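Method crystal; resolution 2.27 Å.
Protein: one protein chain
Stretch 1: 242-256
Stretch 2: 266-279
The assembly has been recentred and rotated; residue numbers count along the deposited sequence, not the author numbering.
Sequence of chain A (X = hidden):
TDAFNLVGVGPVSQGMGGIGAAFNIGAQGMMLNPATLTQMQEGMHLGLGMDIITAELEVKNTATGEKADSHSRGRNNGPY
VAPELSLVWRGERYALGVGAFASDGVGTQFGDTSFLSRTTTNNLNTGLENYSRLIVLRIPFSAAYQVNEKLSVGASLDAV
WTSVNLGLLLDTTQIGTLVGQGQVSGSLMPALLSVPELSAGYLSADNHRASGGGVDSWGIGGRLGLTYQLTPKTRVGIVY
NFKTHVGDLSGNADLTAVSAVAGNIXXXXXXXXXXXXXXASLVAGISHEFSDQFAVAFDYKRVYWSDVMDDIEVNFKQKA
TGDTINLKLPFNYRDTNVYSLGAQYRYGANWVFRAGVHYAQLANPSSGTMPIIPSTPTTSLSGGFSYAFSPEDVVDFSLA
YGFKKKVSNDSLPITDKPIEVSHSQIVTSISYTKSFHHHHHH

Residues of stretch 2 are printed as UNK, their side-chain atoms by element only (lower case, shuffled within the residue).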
ATOM      1  N   PHE A 242      -0.606 -12.855  -1.442  1.00 55.27           N
ATOM      2  CA  PHE A 242      -1.373 -13.228  -2.621  1.00 55.81           C
ATOM      3  C   PHE A 242      -1.679 -12.008  -3.480  1.00 54.97           C
ATOM      4  O   PHE A 242      -1.632 -10.872  -3.012  1.00 62.73           O
ATOM      5  CB  PHE A 242      -2.692 -13.889  -2.230  1.00 61.55           C
ATOM      6  CG  PHE A 242      -2.532 -15.101  -1.378  1.00 63.37           C
ATOM      7  CD1 PHE A 242      -1.469 -15.959  -1.565  1.00 71.04           C
ATOM      8  CD2 PHE A 242      -3.458 -15.393  -0.397  1.00 66.75           C
ATOM      9  CE1 PHE A 242      -1.330 -17.087  -0.782  1.00 69.92           C
ATOM     10  CE2 PHE A 242      -3.322 -16.527   0.394  1.00 65.21           C
ATOM     11  CZ  PHE A 242      -2.262 -17.367   0.202  1.00 57.31           C
ATOM     12  N   LYS A 243      -2.000 -12.261  -4.754  1.00 50.71           N
ATOM     13  CA  LYS A 243      -2.489 -11.195  -5.617  1.00 53.17           C
ATOM     14  C   LYS A 243      -3.872 -10.757  -5.156  1.00 48.52           C
ATOM     15  O   LYS A 243      -4.767 -11.587  -4.966  1.00 45.86           O
ATOM     16  CB  LYS A 243      -2.538 -11.648  -7.076  1.00 77.34           C
ATOM     17  CG  LYS A 243      -1.272 -12.309  -7.566  1.00 89.85           C
ATOM     18  CD  LYS A 243      -1.249 -12.405  -9.074  1.00 90.44           C
ATOM     19  CE  LYS A 243      -0.502 -13.645  -9.524  1.00 93.11           C
ATOM     20  NZ  LYS A 243      -0.383 -13.700 -11.006  1.00 97.35           N
ATOM     21  N   THR A 244      -4.049  -9.455  -4.966  1.00 44.17           N
ATOM     22  CA  THR A 244      -5.324  -8.944  -4.479  1.00 51.83           C
ATOM     23  C   THR A 244      -6.263  -8.765  -5.663  1.00 58.85           C
ATOM     24  O   THR A 244      -5.972  -7.981  -6.569  1.00 70.24           O
ATOM     25  CB  THR A 244      -5.132  -7.617  -3.739  1.00 60.85           C
ATOM     26  OG1 THR A 244      -4.119  -7.756  -2.721  1.00 59.98           O
ATOM     27  CG2 THR A 244      -6.434  -7.175  -3.103  1.00 64.11           C
ATOM     28  N   HIS A 245      -7.377  -9.491  -5.678  1.00 54.93           N
ATOM     29  CA  HIS A 245      -8.351  -9.291  -6.741  1.00 62.39           C
ATOM     30  C   HIS A 245      -9.342  -8.215  -6.314  1.00 65.42           C
ATOM     31  O   HIS A 245     -10.300  -8.494  -5.590  1.00 61.48           O
ATOM     32  CB  HIS A 245      -9.074 -10.574  -7.115  1.00 67.74           C
ATOM     33  CG  HIS A 245      -9.751 -10.473  -8.448  1.00 95.68           C
ATOM     34  ND1 HIS A 245      -9.491  -9.437  -9.323  1.00100.21           N
ATOM     35  CD2 HIS A 245     -10.673 -11.255  -9.055  1.00100.56           C
ATOM     36  CE1 HIS A 245     -10.217  -9.591 -10.414  1.00101.90           C
ATOM     37  NE2 HIS A 245     -10.943 -10.686 -10.278  1.00102.60           N
ATOM     38  N   VAL A 246      -9.142  -6.985  -6.804  1.00 70.83           N
ATOM     39  CA  VAL A 246     -10.016  -5.898  -6.356  1.00 74.97           C
ATOM     40  C   VAL A 246     -11.343  -5.868  -7.109  1.00 64.65           C
ATOM     41  O   VAL A 246     -12.342  -5.391  -6.559  1.00 69.95           O
ATOM     42  CB  VAL A 246      -9.353  -4.509  -6.453  1.00 70.85           C
ATOM     43  CG1 VAL A 246      -7.908  -4.540  -5.952  1.00 71.55           C
ATOM     44  CG2 VAL A 246      -9.452  -3.973  -7.820  1.00 68.51           C
ATOM     45  N   GLY A 247     -11.405  -6.374  -8.329  1.00 60.68           N
ATOM     46  CA  GLY A 247     -12.659  -6.348  -9.068  1.00 81.63           C
ATOM     47  C   GLY A 247     -13.049  -4.956  -9.564  1.00 80.35           C
ATOM     48  O   GLY A 247     -12.394  -3.948  -9.299  1.00 76.48           O
ATOM     49  N   ASP A 248     -14.168  -4.919 -10.293  1.00 73.40           N
ATOM     50  CA  ASP A 248     -14.551  -3.737 -11.065  1.00 70.76           C
ATOM     51  C   ASP A 248     -14.841  -2.538 -10.161  1.00 65.16           C
ATOM     52  O   ASP A 248     -15.794  -2.557  -9.377  1.00 58.11           O
ATOM     53  CB  ASP A 248     -15.776  -4.045 -11.923  1.00 75.64           C
ATOM     54  CG  ASP A 248     -15.531  -5.151 -12.924  1.00 87.33           C
ATOM     55  OD1 ASP A 248     -14.369  -5.350 -13.335  1.00 91.95           O
ATOM     56  OD2 ASP A 248     -16.516  -5.820 -13.306  1.00 93.59           O
ATOM     57  N   LEU A 249     -14.048  -1.478 -10.305  1.00 65.71           N
ATOM     58  CA  LEU A 249     -14.278  -0.221  -9.599  1.00 72.62           C
ATOM     59  C   LEU A 249     -15.290   0.630 -10.369  1.00 77.14           C
ATOM     60  O   LEU A 249     -15.066   0.961 -11.541  1.00 87.91           O
ATOM     61  CB  LEU A 249     -12.965   0.541  -9.407  1.00 70.15           C
ATOM     62  CG  LEU A 249     -11.900  -0.173  -8.554  1.00 66.95           C
ATOM     63  CD1 LEU A 249     -11.038  -1.108  -9.380  1.00 64.82           C
ATOM     64  CD2 LEU A 249     -11.029   0.817  -7.800  1.00 64.86           C
ATOM     65  N   SER A 250     -16.397   0.990  -9.713  1.00 66.01           N
ATOM     66  CA  SER A 250     -17.452   1.765 -10.352  1.00 66.95           C
ATOM     67  C   SER A 250     -17.755   3.018  -9.537  1.00 66.36           C
ATOM     68  O   SER A 250     -17.443   3.108  -8.346  1.00 67.31           O
ATOM     69  CB  SER A 250     -18.735   0.946 -10.548  1.00 71.83           C
ATOM     70  OG  SER A 250     -19.108   0.277  -9.365  1.00 92.35           O
ATOM     71  N   GLY A 251     -18.363   3.991 -10.209  1.00 63.08           N
ATOM     72  CA  GLY A 251     -18.635   5.288  -9.611  1.00 49.83           C
ATOM     73  C   GLY A 251     -18.989   6.310 -10.687  1.00 60.07           C
ATOM     74  O   GLY A 251     -19.474   5.957 -11.758  1.00 61.22           O
ATOM     75  N   ASN A 252     -18.728   7.577 -10.369  1.00 62.50           N
ATOM     76  CA  ASN A 252     -19.128   8.707 -11.195  1.00 60.74           C
ATOM     77  C   ASN A 252     -17.912   9.507 -11.628  1.00 61.58           C
ATOM     78  O   ASN A 252     -16.889   9.542 -10.939  1.00 65.25           O
ATOM     79  CB  ASN A 252     -20.088   9.640 -10.452  1.00 54.02           C
ATOM     80  CG  ASN A 252     -21.339   8.941 -10.024  1.00 74.76           C
ATOM     81  OD1 ASN A 252     -21.821   8.040 -10.712  1.00 84.56           O
ATOM     82  ND2 ASN A 252     -21.872   9.332  -8.876  1.00 87.99           N
ATOM     83  N   ALA A 253     -18.052  10.164 -12.774  1.00 66.84           N
ATOM     84  CA  ALA A 253     -16.972  10.931 -13.373  1.00 69.75           C
ATOM     85  C   ALA A 253     -17.573  11.966 -14.301  1.00 66.08           C
ATOM     86  O   ALA A 253     -18.700  11.820 -14.779  1.00 67.04           O
ATOM     87  CB  ALA A 253     -15.996  10.043 -14.148  1.00 72.31           C
ATOM     88  N   ASP A 254     -16.801  13.016 -14.544  1.00 69.07           N
ATOM     89  CA  ASP A 254     -17.127  14.030 -15.537  1.00 77.78           C
ATOM     90  C   ASP A 254     -16.084  13.977 -16.641  1.00 76.17           C
ATOM     91  O   ASP A 254     -14.888  13.866 -16.362  1.00 76.45           O
ATOM     92  CB  ASP A 254     -17.166  15.433 -14.923  1.00 83.60           C
ATOM     93  CG  ASP A 254     -18.305  15.612 -13.947  1.00 94.99           C
ATOM     94  OD1 ASP A 254     -19.447  15.230 -14.288  1.00 97.46           O
ATOM     95  OD2 ASP A 254     -18.054  16.124 -12.834  1.00101.05           O
ATOM     96  N   LEU A 255     -16.542  14.054 -17.882  1.00 73.45           N
ATOM     97  CA  LEU A 255     -15.684  14.227 -19.044  1.00 66.76           C
ATOM     98  C   LEU A 255     -15.964  15.610 -19.601  1.00 64.41           C
ATOM     99  O   LEU A 255     -17.051  15.853 -20.131  1.00 65.17           O
ATOM    100  CB  LEU A 255     -15.959  13.160 -20.097  1.00 75.44           C
ATOM    101  CG  LEU A 255     -15.015  13.240 -21.290  1.00 78.71           C
ATOM    102  CD1 LEU A 255     -13.584  13.122 -20.795  1.00 76.23           C
ATOM    103  CD2 LEU A 255     -15.345  12.164 -22.300  1.00 79.70           C
ATOM    104  N   THR A 256     -15.002  16.517 -19.473  1.00 61.66           N
ATOM    105  CA  THR A 256     -15.142  17.866 -19.997  1.00 63.93           C
ATOM    106  C   THR A 256     -14.405  17.979 -21.328  1.00 68.14           C
ATOM    107  O   THR A 256     -13.224  17.624 -21.423  1.00 66.85           O
ATOM    108  CB  THR A 256     -14.620  18.896 -18.999  1.00 62.48           C
ATOM    109  OG1 THR A 256     -15.218  18.658 -17.722  1.00 65.27           O
ATOM    110  CG2 THR A 256     -14.992  20.310 -19.461  1.00 63.71           C
ATOM    111  N   UNK A 266     -18.952  20.087 -19.959  1.00 59.51           N
ATOM    112  CA  UNK A 266     -18.832  18.896 -19.117  1.00 60.25           C
ATOM    113  C   UNK A 266     -19.987  17.948 -19.382  1.00 62.11           C
ATOM    114  O   UNK A 266     -21.135  18.361 -19.545  1.00 66.92           O
ATOM    115  c   UNK A 266     -18.898  19.473 -17.697  1.00 61.39           C
ATOM    116  c   UNK A 266     -19.712  21.162 -19.293  1.00 56.69           C
ATOM    117  c   UNK A 266     -19.782  20.692 -17.834  1.00 65.13           C
ATOM    118  N   UNK A 267     -19.668  16.658 -19.452  1.00 61.16           N
ATOM    119  CA  UNK A 267     -20.671  15.601 -19.504  1.00 68.68           C
ATOM    120  C   UNK A 267     -20.522  14.714 -18.269  1.00 70.99           C
ATOM    121  O   UNK A 267     -19.413  14.290 -17.933  1.00 69.43           O
ATOM    122  c   UNK A 267     -20.653  15.529 -22.098  1.00 84.24           C
ATOM    123  c   UNK A 267     -20.535  14.770 -20.782  1.00 74.96           C
ATOM    124  c   UNK A 267     -21.702  16.632 -22.012  1.00 86.89           C
ATOM    125  c   UNK A 267     -19.302  16.091 -22.506  1.00 88.83           C
ATOM    126  N   UNK A 268     -21.632  14.435 -17.602  1.00 66.81           N
ATOM    127  CA  UNK A 268     -21.638  13.637 -16.391  1.00 72.38           C
ATOM    128  C   UNK A 268     -22.095  12.213 -16.694  1.00 70.52           C
ATOM    129  O   UNK A 268     -22.810  11.963 -17.666  1.00 69.34           O
ATOM    130  o   UNK A 268     -23.852  13.750 -15.395  1.00 86.47           O
ATOM    131  c   UNK A 268     -22.544  14.284 -15.341  1.00 79.72           C
ATOM    132  N   UNK A 269     -21.658  11.271 -15.868  1.00 64.43           N
ATOM    133  CA  UNK A 269     -22.057   9.897 -16.079  1.00 62.47           C
ATOM    134  C   UNK A 269     -21.309   8.953 -15.164  1.00 63.46           C
ATOM    135  O   UNK A 269     -20.654   9.364 -14.202  1.00 64.66           O
ATOM    136  N   UNK A 270     -21.435   7.674 -15.489  1.00 68.86           N
ATOM    137  CA  UNK A 270     -20.841   6.601 -14.715  1.00 67.82           C
ATOM    138  C   UNK A 270     -19.471   6.242 -15.277  1.00 69.33           C
ATOM    139  O   UNK A 270     -19.235   6.295 -16.487  1.00 69.07           O
ATOM    140  o   UNK A 270     -20.906   2.260 -15.875  1.00117.35           O
ATOM    141  o   UNK A 270     -23.008   2.624 -15.335  1.00129.50           O
ATOM    142  c   UNK A 270     -21.696   4.519 -15.978  1.00107.45           C
ATOM    143  c   UNK A 270     -21.883   3.026 -15.706  1.00121.87           C
ATOM    144  c   UNK A 270     -21.760   5.376 -14.709  1.00 83.06           C
ATOM    145  N   UNK A 271     -18.561   5.889 -14.380  1.00 70.52           N
ATOM    146  CA  UNK A 271     -17.226   5.435 -14.738  1.00 70.59           C
ATOM    147  C   UNK A 271     -16.979   4.062 -14.130  1.00 70.75           C
ATOM    148  O   UNK A 271     -17.363   3.798 -12.983  1.00 76.80           O
ATOM    149  c   UNK A 271     -14.722   6.079 -14.705  1.00 66.83           C
ATOM    150  c   UNK A 271     -13.688   6.848 -13.887  1.00 65.09           C
ATOM    151  c   UNK A 271     -16.145   6.411 -14.257  1.00 64.34           C
ATOM    152  c   UNK A 271     -14.556   6.361 -16.201  1.00 68.07           C
ATOM    153  N   UNK A 272     -16.325   3.199 -14.898  1.00 68.31           N
ATOM    154  CA  UNK A 272     -15.958   1.872 -14.440  1.00 69.27           C
ATOM    155  C   UNK A 272     -14.496   1.630 -14.785  1.00 68.64           C
ATOM    156  O   UNK A 272     -14.090   1.821 -15.936  1.00 70.34           O
ATOM    157  c   UNK A 272     -16.205  -2.844 -16.013  1.00108.64           C
ATOM    158  c   UNK A 272     -16.378  -0.599 -14.914  1.00 89.38           C
ATOM    159  n   UNK A 272     -14.963  -2.810 -16.820  1.00110.92           N
ATOM    160  c   UNK A 272     -16.863   0.816 -15.081  1.00 76.24           C
ATOM    161  c   UNK A 272     -16.894  -1.495 -16.028  1.00100.90           C
ATOM    162  N   UNK A 273     -13.693   1.261 -13.787  1.00 63.66           N
ATOM    163  CA  UNK A 273     -12.354   0.743 -14.040  1.00 66.37           C
ATOM    164  C   UNK A 273     -12.418  -0.775 -13.971  1.00 77.23           C
ATOM    165  O   UNK A 273     -13.171  -1.337 -13.171  1.00 84.44           O
ATOM    166  c   UNK A 273     -11.013   2.749 -13.145  1.00 68.11           C
ATOM    167  c   UNK A 273      -9.636   3.014 -12.586  1.00 69.33           C
ATOM    168  c   UNK A 273     -11.135   3.226 -14.588  1.00 74.92           C
ATOM    169  c   UNK A 273     -11.327   1.264 -13.039  1.00 61.00           C
ATOM    170  N   UNK A 274     -11.634  -1.446 -14.813  1.00 83.45           N
ATOM    171  CA  UNK A 274     -11.876  -2.870 -14.982  1.00 96.24           C
ATOM    172  C   UNK A 274     -10.892  -3.743 -14.211  1.00103.28           C
ATOM    173  O   UNK A 274     -11.192  -4.207 -13.103  1.00 96.45           O
ATOM    174  c   UNK A 274     -13.358  -6.161 -17.981  1.00129.28           C
ATOM    175  c   UNK A 274     -11.840  -3.234 -16.464  1.00101.94           C
ATOM    176  n   UNK A 274     -12.919  -4.914 -18.006  1.00127.85           N
ATOM    177  c   UNK A 274     -12.416  -4.582 -16.767  1.00120.28           C
ATOM    178  c   UNK A 274     -12.573  -5.682 -15.991  1.00126.90           C
ATOM    179  n   UNK A 274     -13.154  -6.650 -16.772  1.00128.55           N
ATOM    180  N   UNK A 275      -9.733  -4.006 -14.816  1.00110.53           N
ATOM    181  CA  UNK A 275      -8.827  -5.063 -14.372  1.00106.31           C
ATOM    182  C   UNK A 275      -7.745  -4.490 -13.469  1.00103.04           C
ATOM    183  O   UNK A 275      -6.709  -4.009 -13.934  1.00109.45           O
ATOM    184  o   UNK A 275     -10.028  -7.334 -15.871  1.00126.41           O
ATOM    185  n   UNK A 275      -9.241  -6.293 -17.700  1.00130.22           N
ATOM    186  c   UNK A 275      -9.246  -6.535 -16.397  1.00122.44           C
ATOM    187  c   UNK A 275      -8.211  -5.799 -15.557  1.00108.67           C
ATOM    188  N   UNK A 276      -7.998  -4.547 -12.173  1.00103.60           N
ATOM    189  CA  UNK A 276      -6.962  -4.401 -11.175  1.00 99.68           C
ATOM    190  C   UNK A 276      -6.684  -5.754 -10.548  1.00 95.47           C
ATOM    191  O   UNK A 276      -7.566  -6.612 -10.425  1.00 90.44           O
ATOM    192  c   UNK A 276      -7.357  -3.411 -10.092  1.00102.56           C
ATOM    193  c   UNK A 276      -5.811   0.516 -10.681  1.00117.57           C
ATOM    194  c   UNK A 276      -6.972  -1.413 -11.512  1.00113.55           C
ATOM    195  c   UNK A 276      -6.475  -0.140 -11.711  1.00116.60           C
ATOM    196  c   UNK A 276      -6.158  -1.394  -9.269  1.00107.57           C
ATOM    197  c   UNK A 276      -5.651  -0.114  -9.454  1.00114.73           C
ATOM    198  c   UNK A 276      -6.813  -2.051 -10.297  1.00108.15           C
ATOM    199  N   UNK A 277      -5.436  -5.936 -10.171  1.00 95.75           N
ATOM    200  CA  UNK A 277      -5.006  -7.117  -9.453  1.00 96.66           C
ATOM    201  C   UNK A 277      -3.679  -6.720  -8.850  1.00102.42           C
ATOM    202  O   UNK A 277      -2.646  -6.828  -9.518  1.00112.82           O
ATOM    203  c   UNK A 277      -4.556 -10.851 -10.570  1.00 99.94           C
ATOM    204  o   UNK A 277      -4.157 -10.777 -11.752  1.00100.08           O
ATOM    205  c   UNK A 277      -4.406  -9.617  -9.689  1.00100.37           C
ATOM    206  c   UNK A 277      -4.885  -8.334 -10.377  1.00 97.14           C
ATOM    207  o   UNK A 277      -5.056 -11.892 -10.083  1.00 98.89           O
ATOM    208  N   UNK A 278      -3.702  -6.184  -7.636  1.00 89.61           N
ATOM    209  CA  UNK A 278      -2.448  -5.884  -6.974  1.00 76.40           C
ATOM    210  C   UNK A 278      -1.566  -7.125  -7.004  1.00 70.04           C
ATOM    211  O   UNK A 278      -2.078  -8.252  -6.960  1.00 72.04           O
ATOM    212  c   UNK A 278      -3.947  -4.612  -5.427  1.00 74.12           C
ATOM    213  c   UNK A 278      -2.992  -2.168  -4.490  1.00 80.47           C
ATOM    214  s   UNK A 278      -3.893  -3.614  -3.952  1.00 75.99           S
ATOM    215  c   UNK A 278      -2.684  -5.408  -5.546  1.00 68.43           C
ATOM    216  N   UNK A 279      -0.262  -6.967  -7.164  1.00 63.78           N
ATOM    217  CA  UNK A 279       0.583  -8.129  -7.396  1.00 59.40           C
ATOM    218  C   UNK A 279       0.893  -8.867  -6.107  1.00 51.43           C
ATOM    219  O   UNK A 279       0.973  -8.282  -5.026  1.00 53.71           O
ATOM    220  c   UNK A 279       1.849  -7.520  -8.008  1.00 67.00           C
ATOM    221  c   UNK A 279       1.911  -6.151  -7.406  1.00 66.63           C
ATOM    222  c   UNK A 279       0.502  -5.708  -7.164  1.00 63.14           C
TER

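Position 266 carries three carbons that close a ring onto the backbone N, and its CB lies 3.8 Å from OG1 of T256; it is P266. At 267, four carbons fork at the second, and backbone hydrogen bonds run both ways with L255, from 267 N to L255 O (2.8 Å) and from L255 N to 267 O (2.9 Å). The forked chain is that of leucine, L267. Position 268 has one carbon followed by one oxygen, with CB 3.4 Å from OD1 of D254, and is S268. Position 269 has no side-chain atoms at all, while its O accepts from A253 N at 3.1 Å: G269.

At 270, three carbons, the third bearing two oxygens, mark an acid one methylene longer than aspartate, E270; its CA-to-CB bond points away overall, though CB still touches stretch 1, and its CA approaches G251 O at 3.3 Å. Position 271 again shows four carbons forked at the second, with CB 3.6 Å from CB of A253, and its N donates to G251 O at 2.8 Å; it is L271. At 272, four carbons in a row end in nitrogen, giving K272. Its CE comes within 3.9 Å of D248 CG, yet NZ stays 4.4 Å from D248 OD1, too far for a salt bridge. Position 273 has a third four-carbon fork, its CB 4.0 Å from L249 CB and its N 2.6 Å from L249 O: L273.

At 274, one carbon leads to a five-membered ring of three carbons and two nitrogens, hence H274, whose CD2 lies 3.2 Å from D248 OD1. Position 275 has two carbons, the second carrying one oxygen and one nitrogen, and its side chain touches nothing on stretch 1; this is N275. At 276, one carbon bears a ring of six carbons, and CB lies 3.1 Å from V246 CG2; this is F276. Position 277 repeats the three-carbon acid, E277, and sets its CG 3.8 Å from K243 CB. Position 278 has two carbons, a sulfur and a last carbon, unbranched, and its O accepts from T244 N at 3.1 Å: M278. Its CG packs 4.0 Å from V246 CG1. At 279, three carbons close a ring onto N and stay clear of stretch 1; this is P279.

The contact is chiefly an antiparallel ladder from L249–L273 to T256–P266, in which hydrogen-bonded pairs alternate with non-hydrogen-bonded ones, several of whose CA atoms approach carbonyl oxygens of the neighbouring hydrogen-bonded pairs. L249, A253, L255, L267, L271 and L273 share one face; S250, D254, T256, P266, S268 and K272 lie on the other. Beyond the ladder, side-chain packing of V246 against F276 and M278 extends the contact.

Stretch 2, residues 266-279: PLSGELKLHNFEMP
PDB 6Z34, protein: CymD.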